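Local coordinates for protein L-tyrosine isonitrile synthase (Pseudomonas aeruginosa, PDB 3E59) that makes the isonitrile group of paerucumarin on L-tyrosine, drawing the isonitrile carbon from C2 of ribulose 5-phosphate, at residues Ile202-Tyr207 with Thr273-Leu278; Glu187-Ser192 with Arg229-Ile234; Arg14-Leu19 with Arg41-Gln46. All coordinates share one frame; numbering follows the deposited sequence.

Contact 1: residues Ile202-Tyr207 with Thr273-Leu278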
ATOM      1  N   ILE A 202     -11.872  -3.650   0.418  1.00 35.88           N
ATOM      2  CA  ILE A 202     -11.228  -4.531   1.382  1.00 35.51           C
ATOM      3  C   ILE A 202     -11.935  -5.888   1.457  1.00 34.69           C
ATOM      4  O   ILE A 202     -11.280  -6.916   1.584  1.00 37.26           O
ATOM      5  CB  ILE A 202     -11.127  -3.888   2.789  1.00 35.73           C
ATOM      6  CG1 ILE A 202     -10.361  -2.542   2.734  1.00 37.04           C
ATOM      7  CG2 ILE A 202     -10.496  -4.872   3.792  1.00 34.63           C
ATOM      8  CD1 ILE A 202      -8.953  -2.571   2.021  1.00 36.06           C
ATOM      9  N   THR A 203     -13.263  -5.885   1.389  1.00 35.18           N
ATOM     10  CA  THR A 203     -14.036  -7.134   1.318  1.00 33.74           C
ATOM     11  C   THR A 203     -13.594  -7.936   0.088  1.00 33.19           C
ATOM     12  O   THR A 203     -13.347  -9.140   0.174  1.00 34.47           O
ATOM     13  CB  THR A 203     -15.550  -6.864   1.269  1.00 32.37           C
ATOM     14  OG1 THR A 203     -15.937  -6.094   2.416  1.00 32.77           O
ATOM     15  CG2 THR A 203     -16.348  -8.178   1.258  1.00 27.79           C
ATOM     16  N   ARG A 204     -13.455  -7.254  -1.044  1.00 33.68           N
ATOM     17  CA  ARG A 204     -13.059  -7.929  -2.276  1.00 36.24           C
ATOM     18  C   ARG A 204     -11.678  -8.585  -2.202  1.00 36.63           C
ATOM     19  O   ARG A 204     -11.515  -9.697  -2.709  1.00 35.61           O
ATOM     20  CB  ARG A 204     -13.181  -7.006  -3.495  1.00 38.75           C
ATOM     21  CG  ARG A 204     -13.005  -7.742  -4.833  1.00 38.03           C
ATOM     22  CD  ARG A 204     -13.153  -6.825  -6.037  1.00 41.15           C
ATOM     23  NE  ARG A 204     -12.080  -5.832  -6.113  1.00 45.59           N
ATOM     24  CZ  ARG A 204     -12.213  -4.551  -5.760  1.00 47.54           C
ATOM     25  NH1 ARG A 204     -13.383  -4.110  -5.301  1.00 48.22           N
ATOM     26  NH2 ARG A 204     -11.182  -3.714  -5.860  1.00 44.99           N
ATOM     27  N   PHE A 205     -10.697  -7.915  -1.574  1.00 39.06           N
ATOM     28  CA  PHE A 205      -9.352  -8.491  -1.401  1.00 38.21           C
ATOM     29  C   PHE A 205      -9.429  -9.763  -0.565  1.00 36.97           C
ATOM     30  O   PHE A 205      -8.822 -10.774  -0.900  1.00 37.02           O
ATOM     31  CB  PHE A 205      -8.380  -7.550  -0.666  1.00 45.13           C
ATOM     32  CG  PHE A 205      -8.138  -6.220  -1.337  1.00 46.64           C
ATOM     33  CD1 PHE A 205      -8.437  -6.005  -2.672  1.00 47.91           C
ATOM     34  CD2 PHE A 205      -7.554  -5.183  -0.608  1.00 49.46           C
ATOM     35  CE1 PHE A 205      -8.190  -4.771  -3.263  1.00 49.66           C
ATOM     36  CE2 PHE A 205      -7.298  -3.934  -1.199  1.00 49.75           C
ATOM     37  CZ  PHE A 205      -7.616  -3.734  -2.519  1.00 48.49           C
ATOM     38  N   LEU A 206     -10.144  -9.688   0.550  1.00 34.04           N
ATOM     39  CA  LEU A 206     -10.308 -10.834   1.441  1.00 34.99           C
ATOM     40  C   LEU A 206     -11.058 -11.979   0.766  1.00 34.54           C
ATOM     41  O   LEU A 206     -10.656 -13.137   0.873  1.00 36.85           O
ATOM     42  CB  LEU A 206     -11.016 -10.414   2.738  1.00 35.23           C
ATOM     43  CG  LEU A 206     -10.236  -9.370   3.548  1.00 37.20           C
ATOM     44  CD1 LEU A 206     -11.083  -8.834   4.672  1.00 34.17           C
ATOM     45  CD2 LEU A 206      -8.918  -9.938   4.096  1.00 38.50           C
ATOM     46  N   TYR A 207     -12.135 -11.654   0.063  1.00 33.48           N
ATOM     47  CA  TYR A 207     -12.890 -12.670  -0.669  1.00 34.23           C
ATOM     48  C   TYR A 207     -12.026 -13.346  -1.745  1.00 33.52           C
ATOM     49  O   TYR A 207     -11.974 -14.577  -1.838  1.00 37.80           O
ATOM     50  CB  TYR A 207     -14.160 -12.052  -1.268  1.00 34.20           C
ATOM     51  CG  TYR A 207     -14.873 -12.946  -2.253  1.00 33.23           C
ATOM     52  CD1 TYR A 207     -15.717 -13.961  -1.800  1.00 34.02           C
ATOM     53  CD2 TYR A 207     -14.728 -12.765  -3.631  1.00 30.59           C
ATOM     54  CE1 TYR A 207     -16.388 -14.782  -2.685  1.00 33.93           C
ATOM     55  CE2 TYR A 207     -15.398 -13.599  -4.541  1.00 34.06           C
ATOM     56  CZ  TYR A 207     -16.226 -14.602  -4.047  1.00 34.02           C
ATOM     57  OH  TYR A 207     -16.904 -15.454  -4.887  1.00 36.98           O
ATOM     58  N   THR A 273      -1.228   0.550 -14.067  1.00 34.31           N
ATOM     59  CA  THR A 273      -2.276  -0.449 -13.839  1.00 33.90           C
ATOM     60  C   THR A 273      -3.657   0.138 -14.121  1.00 37.32           C
ATOM     61  O   THR A 273      -3.891   1.332 -13.908  1.00 37.12           O
ATOM     62  CB  THR A 273      -2.195  -1.071 -12.404  1.00 35.62           C
ATOM     63  OG1 THR A 273      -3.119  -2.159 -12.281  1.00 37.88           O
ATOM     64  CG2 THR A 273      -2.470  -0.051 -11.311  1.00 34.46           C
ATOM     65  N   ARG A 274      -4.566  -0.708 -14.605  1.00 37.74           N
ATOM     66  CA  ARG A 274      -5.957  -0.332 -14.856  1.00 36.72           C
ATOM     67  C   ARG A 274      -6.778  -0.213 -13.561  1.00 36.36           C
ATOM     68  O   ARG A 274      -7.695   0.600 -13.482  1.00 38.75           O
ATOM     69  CB  ARG A 274      -6.620  -1.377 -15.765  1.00 40.88           C
ATOM     70  N   ASP A 275      -6.451  -1.039 -12.568  1.00 33.27           N
ATOM     71  CA  ASP A 275      -7.186  -1.109 -11.317  1.00 33.29           C
ATOM     72  C   ASP A 275      -6.498  -0.260 -10.261  1.00 35.28           C
ATOM     73  O   ASP A 275      -5.378  -0.571  -9.843  1.00 34.79           O
ATOM     74  CB  ASP A 275      -7.301  -2.564 -10.857  1.00 32.47           C
ATOM     75  CG  ASP A 275      -8.059  -2.724  -9.543  1.00 36.85           C
ATOM     76  OD1 ASP A 275      -8.576  -1.727  -8.970  1.00 38.42           O
ATOM     77  OD2 ASP A 275      -8.125  -3.875  -9.064  1.00 38.97           O
ATOM     78  N   ASP A 276      -7.179   0.805  -9.827  1.00 34.28           N
ATOM     79  CA  ASP A 276      -6.644   1.716  -8.793  1.00 32.63           C
ATOM     80  C   ASP A 276      -6.475   1.078  -7.416  1.00 29.73           C
ATOM     81  O   ASP A 276      -5.739   1.609  -6.585  1.00 31.11           O
ATOM     82  CB  ASP A 276      -7.518   2.975  -8.653  1.00 33.27           C
ATOM     83  CG  ASP A 276      -7.385   3.914  -9.834  1.00 35.57           C
ATOM     84  OD1 ASP A 276      -6.426   4.727  -9.871  1.00 35.32           O
ATOM     85  OD2 ASP A 276      -8.258   3.839 -10.725  1.00 35.12           O
ATOM     86  N   TRP A 277      -7.181  -0.027  -7.164  1.00 26.53           N
ATOM     87  CA  TRP A 277      -7.034  -0.787  -5.918  1.00 29.51           C
ATOM     88  C   TRP A 277      -5.914  -1.854  -5.947  1.00 31.42           C
ATOM     89  O   TRP A 277      -5.579  -2.440  -4.907  1.00 30.63           O
ATOM     90  CB  TRP A 277      -8.376  -1.455  -5.534  1.00 30.16           C
ATOM     91  CG  TRP A 277      -9.414  -0.461  -5.094  1.00 31.93           C
ATOM     92  CD1 TRP A 277     -10.417   0.073  -5.854  1.00 30.63           C
ATOM     93  CD2 TRP A 277      -9.531   0.137  -3.794  1.00 29.06           C
ATOM     94  NE1 TRP A 277     -11.156   0.956  -5.106  1.00 30.91           N
ATOM     95  CE2 TRP A 277     -10.637   1.015  -3.836  1.00 30.93           C
ATOM     96  CE3 TRP A 277      -8.824   0.003  -2.594  1.00 31.21           C
ATOM     97  CZ2 TRP A 277     -11.043   1.774  -2.724  1.00 30.05           C
ATOM     98  CZ3 TRP A 277      -9.240   0.753  -1.476  1.00 30.92           C
ATOM     99  CH2 TRP A 277     -10.336   1.627  -1.559  1.00 30.05           C
ATOM    100  N   LEU A 278      -5.356  -2.117  -7.126  1.00 31.31           N
ATOM    101  CA  LEU A 278      -4.415  -3.224  -7.271  1.00 31.98           C
ATOM    102  C   LEU A 278      -3.029  -2.825  -6.790  1.00 31.57           C
ATOM    103  O   LEU A 278      -2.535  -1.751  -7.130  1.00 31.05           O
ATOM    104  CB  LEU A 278      -4.350  -3.718  -8.725  1.00 31.05           C
ATOM    105  CG  LEU A 278      -3.562  -5.016  -8.991  1.00 31.62           C
ATOM    106  CD1 LEU A 278      -4.082  -6.183  -8.137  1.00 28.93           C
ATOM    107  CD2 LEU A 278      -3.627  -5.380 -10.478  1.00 32.83           C
TER
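Trp277, which meets both Arg204 and Phe205, is anchored in its loop by a short polar bond: its backbone N donates to Asp275 OD1 at 2.8 Å, approaching from well above the carboxylate plane. This Asx turn is laid over a type I beta turn from Asp275 to Leu278. Aspartate suits the place because its short side chain can reach the amide two residues on. Its second oxygen, Asp275 OD2, lies 4.4 Å from Arg204 NH2, too far for a salt bridge, though the opposite charges may still attract. Arg204 leaves the helix with CG anti to the backbone N (chi1 -170°) and bends at chi3, a reach that arginine's length allows. Its guanidinium presents an edge to Trp277, Arg204 NH2 coming within 3.6 Å of Trp277 CB. The guanidinium plane stands 75° from the indole, so the two do not stack. Phe205 arrives at about a right angle to Trp277; its CZ touches Trp277 CB at 3.9 Å, with that carbon in the plane of the phenyl ring, and lies 3.4 Å from Trp277 O. The contact joins helix 193-210 to the loop between strands 265-267 and 284-287. Trp277 is broad enough to lean also on Leu198 and Ala201 of helix 193-210, whose Ile202 and Thr203 pack in turn on helix 219-247.

Contact 2: residues Glu187-Ser192 with Arg229-Ile234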
ATOM      1  N   GLU A 187     -19.405   2.616  12.077  1.00 37.79           N
ATOM      2  CA  GLU A 187     -20.109   3.910  12.019  1.00 39.20           C
ATOM      3  C   GLU A 187     -19.402   4.902  11.081  1.00 35.96           C
ATOM      4  O   GLU A 187     -20.055   5.589  10.282  1.00 32.75           O
ATOM      5  CB  GLU A 187     -20.313   4.500  13.432  1.00 41.52           C
ATOM      6  CG  GLU A 187     -20.949   5.903  13.450  1.00 47.15           C
ATOM      7  CD  GLU A 187     -21.534   6.303  14.811  1.00 50.97           C
ATOM      8  OE1 GLU A 187     -21.171   5.689  15.852  1.00 55.83           O
ATOM      9  OE2 GLU A 187     -22.365   7.246  14.836  1.00 54.51           O
ATOM     10  N   THR A 188     -18.073   4.952  11.180  1.00 33.05           N
ATOM     11  CA  THR A 188     -17.225   5.759  10.295  1.00 34.07           C
ATOM     12  C   THR A 188     -17.336   5.347   8.811  1.00 31.48           C
ATOM     13  O   THR A 188     -17.517   6.201   7.944  1.00 29.74           O
ATOM     14  CB  THR A 188     -15.732   5.713  10.751  1.00 36.24           C
ATOM     15  OG1 THR A 188     -15.649   6.027  12.148  1.00 37.63           O
ATOM     16  CG2 THR A 188     -14.867   6.700   9.969  1.00 34.05           C
ATOM     17  N   LEU A 189     -17.234   4.054   8.520  1.00 31.24           N
ATOM     18  CA  LEU A 189     -17.360   3.563   7.123  1.00 33.05           C
ATOM     19  C   LEU A 189     -18.707   3.953   6.519  1.00 33.15           C
ATOM     20  O   LEU A 189     -18.774   4.378   5.370  1.00 35.67           O
ATOM     21  CB  LEU A 189     -17.127   2.034   7.018  1.00 30.06           C
ATOM     22  CG  LEU A 189     -15.738   1.520   7.441  1.00 28.53           C
ATOM     23  CD1 LEU A 189     -15.675  -0.027   7.579  1.00 26.82           C
ATOM     24  CD2 LEU A 189     -14.646   2.044   6.506  1.00 28.44           C
ATOM     25  N   LEU A 190     -19.770   3.838   7.312  1.00 33.82           N
ATOM     26  CA  LEU A 190     -21.130   4.160   6.855  1.00 34.40           C
ATOM     27  C   LEU A 190     -21.425   5.668   6.733  1.00 34.08           C
ATOM     28  O   LEU A 190     -22.488   6.054   6.235  1.00 33.01           O
ATOM     29  CB  LEU A 190     -22.191   3.506   7.754  1.00 36.61           C
ATOM     30  CG  LEU A 190     -22.362   1.989   7.937  1.00 40.21           C
ATOM     31  CD1 LEU A 190     -23.830   1.626   7.770  1.00 39.40           C
ATOM     32  CD2 LEU A 190     -21.507   1.126   7.018  1.00 39.38           C
ATOM     33  N   ALA A 191     -20.487   6.507   7.179  1.00 32.88           N
ATOM     34  CA  ALA A 191     -20.686   7.957   7.204  1.00 32.53           C
ATOM     35  C   ALA A 191     -20.392   8.643   5.888  1.00 31.20           C
ATOM     36  O   ALA A 191     -20.764   9.804   5.702  1.00 32.53           O
ATOM     37  CB  ALA A 191     -19.868   8.606   8.340  1.00 34.37           C
ATOM     38  N   SER A 192     -19.731   7.946   4.964  1.00 32.34           N
ATOM     39  CA  SER A 192     -19.403   8.563   3.673  1.00 32.72           C
ATOM     40  C   SER A 192     -19.384   7.586   2.494  1.00 31.75           C
ATOM     41  O   SER A 192     -19.224   6.369   2.671  1.00 30.88           O
ATOM     42  CB  SER A 192     -18.067   9.313   3.757  1.00 31.38           C
ATOM     43  OG  SER A 192     -16.984   8.403   3.853  1.00 34.19           O
ATOM     44  N   ARG A 229     -14.578  -9.952   8.296  1.00 39.23           N
ATOM     45  CA  ARG A 229     -13.154  -9.688   8.493  1.00 39.85           C
ATOM     46  C   ARG A 229     -12.672  -8.336   7.983  1.00 38.60           C
ATOM     47  O   ARG A 229     -11.701  -7.799   8.516  1.00 42.96           O
ATOM     48  CB  ARG A 229     -12.285 -10.826   7.934  1.00 43.43           C
ATOM     49  CG  ARG A 229     -12.272 -12.043   8.854  1.00 46.01           C
ATOM     50  CD  ARG A 229     -11.305 -13.111   8.392  1.00 46.60           C
ATOM     51  NE  ARG A 229     -11.713 -13.641   7.106  1.00 47.63           N
ATOM     52  CZ  ARG A 229     -10.960 -13.642   6.013  1.00 48.69           C
ATOM     53  NH1 ARG A 229      -9.724 -13.165   6.040  1.00 47.50           N
ATOM     54  NH2 ARG A 229     -11.447 -14.147   4.889  1.00 50.31           N
ATOM     55  N   ALA A 230     -13.355  -7.776   6.985  1.00 36.75           N
ATOM     56  CA  ALA A 230     -13.000  -6.459   6.440  1.00 36.75           C
ATOM     57  C   ALA A 230     -13.063  -5.327   7.476  1.00 37.28           C
ATOM     58  O   ALA A 230     -12.245  -4.423   7.438  1.00 36.80           O
ATOM     59  CB  ALA A 230     -13.848  -6.124   5.212  1.00 36.43           C
ATOM     60  N   TYR A 231     -14.022  -5.389   8.405  1.00 37.26           N
ATOM     61  CA  TYR A 231     -14.045  -4.449   9.540  1.00 38.20           C
ATOM     62  C   TYR A 231     -12.752  -4.497  10.374  1.00 37.39           C
ATOM     63  O   TYR A 231     -12.197  -3.458  10.742  1.00 36.67           O
ATOM     64  CB  TYR A 231     -15.249  -4.715  10.449  1.00 37.95           C
ATOM     65  CG  TYR A 231     -16.586  -4.377   9.817  1.00 39.28           C
ATOM     66  CD1 TYR A 231     -16.907  -3.051   9.517  1.00 37.42           C
ATOM     67  CD2 TYR A 231     -17.526  -5.378   9.516  1.00 34.87           C
ATOM     68  CE1 TYR A 231     -18.119  -2.714   8.936  1.00 38.25           C
ATOM     69  CE2 TYR A 231     -18.765  -5.038   8.933  1.00 36.24           C
ATOM     70  CZ  TYR A 231     -19.038  -3.700   8.649  1.00 36.15           C
ATOM     71  OH  TYR A 231     -20.210  -3.295   8.078  1.00 38.37           O
ATOM     72  N   GLY A 232     -12.296  -5.713  10.685  1.00 38.88           N
ATOM     73  CA  GLY A 232     -11.069  -5.912  11.467  1.00 36.52           C
ATOM     74  C   GLY A 232      -9.822  -5.384  10.776  1.00 33.93           C
ATOM     75  O   GLY A 232      -8.991  -4.712  11.394  1.00 37.38           O
ATOM     76  N   VAL A 233      -9.691  -5.683   9.490  1.00 33.29           N
ATOM     77  CA  VAL A 233      -8.555  -5.209   8.682  1.00 33.68           C
ATOM     78  C   VAL A 233      -8.468  -3.680   8.635  1.00 35.72           C
ATOM     79  O   VAL A 233      -7.395  -3.105   8.840  1.00 40.45           O
ATOM     80  CB  VAL A 233      -8.594  -5.814   7.245  1.00 33.77           C
ATOM     81  CG1 VAL A 233      -7.496  -5.228   6.346  1.00 34.07           C
ATOM     82  CG2 VAL A 233      -8.457  -7.314   7.309  1.00 34.13           C
ATOM     83  N   ILE A 234      -9.599  -3.028   8.373  1.00 38.39           N
ATOM     84  CA  ILE A 234      -9.701  -1.568   8.422  1.00 36.84           C
ATOM     85  C   ILE A 234      -9.317  -1.056   9.815  1.00 39.60           C
ATOM     86  O   ILE A 234      -8.558  -0.083   9.940  1.00 36.80           O
ATOM     87  CB  ILE A 234     -11.142  -1.094   8.059  1.00 39.62           C
ATOM     88  CG1 ILE A 234     -11.561  -1.563   6.653  1.00 40.21           C
ATOM     89  CG2 ILE A 234     -11.290   0.398   8.193  1.00 34.34           C
ATOM     90  CD1 ILE A 234     -10.620  -1.147   5.565  1.00 46.73           C
TER
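Apolar packing carries the contact, and Leu189 serves both of its partners, one with each methyl. CD1 of Leu189 lies 3.8 Å from CD1 of Tyr231, against the side of the ring that also carries CE1, and the two side chains run aslant to each other. The other branch, Leu189 CD2, meets Ile234 CG2 at 4.1 Å. With Ile234 CG1 beside the backbone N (chi1 -59°), CG2 falls anti to that N, on the side where Leu189 lies. A forked leucine suits a place between two residues one helical turn apart, and Trp238, a further turn along, touches it as well. The setting is a run of three consecutive helices: helix 182-189 leads through a type I turn, Leu189 to Ser192, into helix 193-210, and helix 219-247 follows. Ser192 is the N-cap of the middle helix, its OG accepting from Gly195 N. Of aromatic and polar interactions, Tyr231 supplies two. Its ring stacks on Tyr199 of helix 193-210, and its OH, the polar end that suits a tyrosine here, is hydrogen-bonded to Arg186 NH1, one turn before Leu189, linking helices 219-247 and 182-189.

Contact 3: residues Arg14-Leu19 with Arg41-Gln46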
ATOM      1  N   ARG A  14       5.465  22.210  -7.082  1.00 42.25           N
ATOM      2  CA  ARG A  14       6.208  21.354  -8.011  1.00 45.72           C
ATOM      3  C   ARG A  14       6.322  19.936  -7.442  1.00 43.43           C
ATOM      4  O   ARG A  14       6.208  18.958  -8.174  1.00 43.37           O
ATOM      5  CB  ARG A  14       7.603  21.925  -8.292  1.00 45.09           C
ATOM      6  CG  ARG A  14       7.621  23.170  -9.179  1.00 50.36           C
ATOM      7  CD  ARG A  14       9.055  23.624  -9.469  1.00 51.55           C
ATOM      8  NE  ARG A  14       9.794  22.643 -10.269  1.00 55.90           N
ATOM      9  CZ  ARG A  14      11.074  22.759 -10.622  1.00 57.63           C
ATOM     10  NH1 ARG A  14      11.791  23.816 -10.247  1.00 58.51           N
ATOM     11  NH2 ARG A  14      11.645  21.806 -11.351  1.00 58.11           N
ATOM     12  N   VAL A  15       6.542  19.833  -6.130  1.00 44.36           N
ATOM     13  CA  VAL A  15       6.537  18.531  -5.453  1.00 42.76           C
ATOM     14  C   VAL A  15       5.183  17.874  -5.680  1.00 41.70           C
ATOM     15  O   VAL A  15       5.108  16.723  -6.119  1.00 40.87           O
ATOM     16  CB  VAL A  15       6.859  18.651  -3.931  1.00 43.09           C
ATOM     17  CG1 VAL A  15       6.757  17.283  -3.231  1.00 41.55           C
ATOM     18  CG2 VAL A  15       8.253  19.244  -3.722  1.00 43.10           C
ATOM     19  N   LEU A  16       4.118  18.628  -5.418  1.00 41.74           N
ATOM     20  CA  LEU A  16       2.762  18.089  -5.484  1.00 41.83           C
ATOM     21  C   LEU A  16       2.420  17.650  -6.904  1.00 41.71           C
ATOM     22  O   LEU A  16       1.843  16.584  -7.104  1.00 42.64           O
ATOM     23  CB  LEU A  16       1.734  19.112  -4.954  1.00 39.90           C
ATOM     24  CG  LEU A  16       0.267  18.647  -4.921  1.00 41.31           C
ATOM     25  CD1 LEU A  16       0.062  17.401  -4.045  1.00 37.58           C
ATOM     26  CD2 LEU A  16      -0.653  19.773  -4.472  1.00 40.53           C
ATOM     27  N   LYS A  17       2.787  18.476  -7.885  1.00 45.41           N
ATOM     28  CA  LYS A  17       2.537  18.166  -9.301  1.00 48.06           C
ATOM     29  C   LYS A  17       3.209  16.850  -9.694  1.00 47.40           C
ATOM     30  O   LYS A  17       2.668  16.089 -10.492  1.00 49.53           O
ATOM     31  CB  LYS A  17       2.981  19.318 -10.216  1.00 46.96           C
ATOM     32  N   GLU A  18       4.377  16.592  -9.106  1.00 47.25           N
ATOM     33  CA  GLU A  18       5.082  15.315  -9.240  1.00 48.73           C
ATOM     34  C   GLU A  18       4.285  14.108  -8.685  1.00 46.22           C
ATOM     35  O   GLU A  18       4.268  13.035  -9.294  1.00 47.75           O
ATOM     36  CB  GLU A  18       6.454  15.413  -8.560  1.00 50.91           C
ATOM     37  CG  GLU A  18       7.337  14.204  -8.726  1.00 53.26           C
ATOM     38  CD  GLU A  18       7.782  14.003 -10.163  1.00 55.65           C
ATOM     39  OE1 GLU A  18       8.189  15.002 -10.795  1.00 55.01           O
ATOM     40  OE2 GLU A  18       7.715  12.849 -10.652  1.00 55.86           O
ATOM     41  N   LEU A  19       3.633  14.289  -7.539  1.00 40.19           N
ATOM     42  CA  LEU A  19       2.792  13.242  -6.942  1.00 38.10           C
ATOM     43  C   LEU A  19       1.481  13.055  -7.702  1.00 36.37           C
ATOM     44  O   LEU A  19       1.001  11.944  -7.831  1.00 37.85           O
ATOM     45  CB  LEU A  19       2.468  13.580  -5.474  1.00 36.82           C
ATOM     46  CG  LEU A  19       3.634  13.934  -4.540  1.00 37.92           C
ATOM     47  CD1 LEU A  19       3.130  14.536  -3.226  1.00 36.95           C
ATOM     48  CD2 LEU A  19       4.510  12.709  -4.278  1.00 39.42           C
ATOM     49  N   ARG A  41      -8.872  20.751  -3.785  1.00 43.08           N
ATOM     50  CA  ARG A  41      -8.897  20.435  -2.361  1.00 44.34           C
ATOM     51  C   ARG A  41      -7.680  19.634  -1.884  1.00 42.90           C
ATOM     52  O   ARG A  41      -7.301  19.713  -0.715  1.00 42.22           O
ATOM     53  CB  ARG A  41     -10.245  19.868  -1.886  1.00 47.43           C
ATOM     54  CG  ARG A  41     -10.941  18.884  -2.786  1.00 51.26           C
ATOM     55  CD  ARG A  41     -12.455  18.938  -2.543  1.00 53.72           C
ATOM     56  NE  ARG A  41     -13.032  17.599  -2.387  1.00 56.94           N
ATOM     57  CZ  ARG A  41     -13.566  16.872  -3.370  1.00 58.86           C
ATOM     58  NH1 ARG A  41     -13.626  17.338  -4.618  1.00 60.28           N
ATOM     59  NH2 ARG A  41     -14.057  15.670  -3.102  1.00 59.69           N
ATOM     60  N   ILE A  42      -7.039  18.918  -2.804  1.00 42.11           N
ATOM     61  CA  ILE A  42      -5.743  18.290  -2.519  1.00 43.07           C
ATOM     62  C   ILE A  42      -4.672  19.352  -2.224  1.00 40.59           C
ATOM     63  O   ILE A  42      -3.916  19.219  -1.256  1.00 40.59           O
ATOM     64  CB  ILE A  42      -5.295  17.309  -3.643  1.00 39.95           C
ATOM     65  CG1 ILE A  42      -6.120  16.029  -3.581  1.00 39.79           C
ATOM     66  CG2 ILE A  42      -3.813  16.963  -3.514  1.00 40.02           C
ATOM     67  CD1 ILE A  42      -6.088  15.224  -4.856  1.00 36.17           C
ATOM     68  N   GLU A  43      -4.639  20.405  -3.039  1.00 42.99           N
ATOM     69  CA  GLU A  43      -3.696  21.518  -2.868  1.00 45.20           C
ATOM     70  C   GLU A  43      -3.815  22.182  -1.502  1.00 44.86           C
ATOM     71  O   GLU A  43      -2.814  22.506  -0.873  1.00 44.14           O
ATOM     72  CB  GLU A  43      -3.911  22.574  -3.952  1.00 47.34           C
ATOM     73  CG  GLU A  43      -3.214  22.287  -5.265  1.00 49.55           C
ATOM     74  CD  GLU A  43      -2.971  23.556  -6.092  1.00 52.82           C
ATOM     75  OE1 GLU A  43      -2.202  23.474  -7.083  1.00 51.24           O
ATOM     76  OE2 GLU A  43      -3.526  24.635  -5.741  1.00 52.28           O
ATOM     77  N   GLN A  44      -5.053  22.378  -1.052  1.00 46.12           N
ATOM     78  CA  GLN A  44      -5.330  22.984   0.251  1.00 44.73           C
ATOM     79  C   GLN A  44      -4.738  22.161   1.397  1.00 42.10           C
ATOM     80  O   GLN A  44      -4.162  22.713   2.339  1.00 41.61           O
ATOM     81  CB  GLN A  44      -6.837  23.128   0.456  1.00 45.49           C
ATOM     82  CG  GLN A  44      -7.528  24.014  -0.562  1.00 47.09           C
ATOM     83  CD  GLN A  44      -9.000  24.228  -0.253  1.00 48.10           C
ATOM     84  OE1 GLN A  44      -9.584  23.567   0.621  1.00 49.87           O
ATOM     85  NE2 GLN A  44      -9.611  25.168  -0.967  1.00 49.76           N
ATOM     86  N   VAL A  45      -4.873  20.841   1.303  1.00 40.56           N
ATOM     87  CA  VAL A  45      -4.412  19.940   2.360  1.00 39.74           C
ATOM     88  C   VAL A  45      -2.895  19.709   2.308  1.00 39.84           C
ATOM     89  O   VAL A  45      -2.208  19.837   3.316  1.00 42.15           O
ATOM     90  CB  VAL A  45      -5.172  18.584   2.329  1.00 39.15           C
ATOM     91  CG1 VAL A  45      -4.652  17.633   3.406  1.00 36.55           C
ATOM     92  CG2 VAL A  45      -6.664  18.807   2.497  1.00 40.08           C
ATOM     93  N   GLN A  46      -2.376  19.397   1.128  1.00 39.06           N
ATOM     94  CA  GLN A  46      -1.020  18.870   1.013  1.00 37.51           C
ATOM     95  C   GLN A  46       0.055  19.936   0.969  1.00 36.27           C
ATOM     96  O   GLN A  46       1.141  19.726   1.511  1.00 34.74           O
ATOM     97  CB  GLN A  46      -0.893  17.940  -0.201  1.00 36.54           C
ATOM     98  CG  GLN A  46      -1.843  16.720  -0.170  1.00 38.22           C
ATOM     99  CD  GLN A  46      -1.591  15.762   1.006  1.00 38.80           C
ATOM    100  OE1 GLN A  46      -0.515  15.760   1.614  1.00 38.56           O
ATOM    101  NE2 GLN A  46      -2.593  14.933   1.314  1.00 37.56           N
TER
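Leu16 reaches across to three residues of 41-46, dividing them between its two methyls. CD1 of Leu16 meets Ile42 CG2 at 3.9 Å and Gln46 CB at 4.0 Å, two residues one turn apart on the facing helix. CD2 of Leu16 lies 3.7 Å from Glu43 CG, so the glutamate contributes its aliphatic stem; beyond CG its chain is extended, carrying the carboxylate away from the leucine. Leucine fits because its fork spans this small patch, and its CG lies trans to the backbone N (chi1 -178°), which carries the fork toward helix 35-55. Gln46 touches chiefly through CB. Its chain then bends at chi2 and leads the amide elsewhere, where NE2 donates to Leu264 O; a long polar side chain can thus be buried with its nitrogen satisfied. The axes of segments 14-19 and 41-46 come no nearer than 11.2 Å, with 126° between their N-to-C directions, a wide spacing bridged by the reaching leucine. Farther out, Ile42, Gln46 and Leu19 all rest on Phe266, so both helices pack on strand 265-267, an outermost strand of the parallel sheet, whose 3-2-1-4-5 order is Rossmann-like. Leu19 also touches Phe62 of strand 60-64, and Val15 packs on helix 84-103.

Contacts 2 and 3 are mostly buried although their centres lie about 18 and 19 Å from that of the chain; contact 1, at about 11 Å, is nearer the middle yet only partly buried. The chemistry differs too: leucine-centred apolar packing between helices in 2 and 3, against a mixture of charge, aromatic rings and backbone carbonyl where a helix meets a loop in 1. Contacts 1 and 2 adjoin directly, since helix 193-210 packs on helix 219-247, and their segments alternate along the chain. Contact 3 stands apart, joining N-terminal helices beside the parallel sheet, its nearest atoms about 10 Å from contact 2 and 11 Å from contact 1.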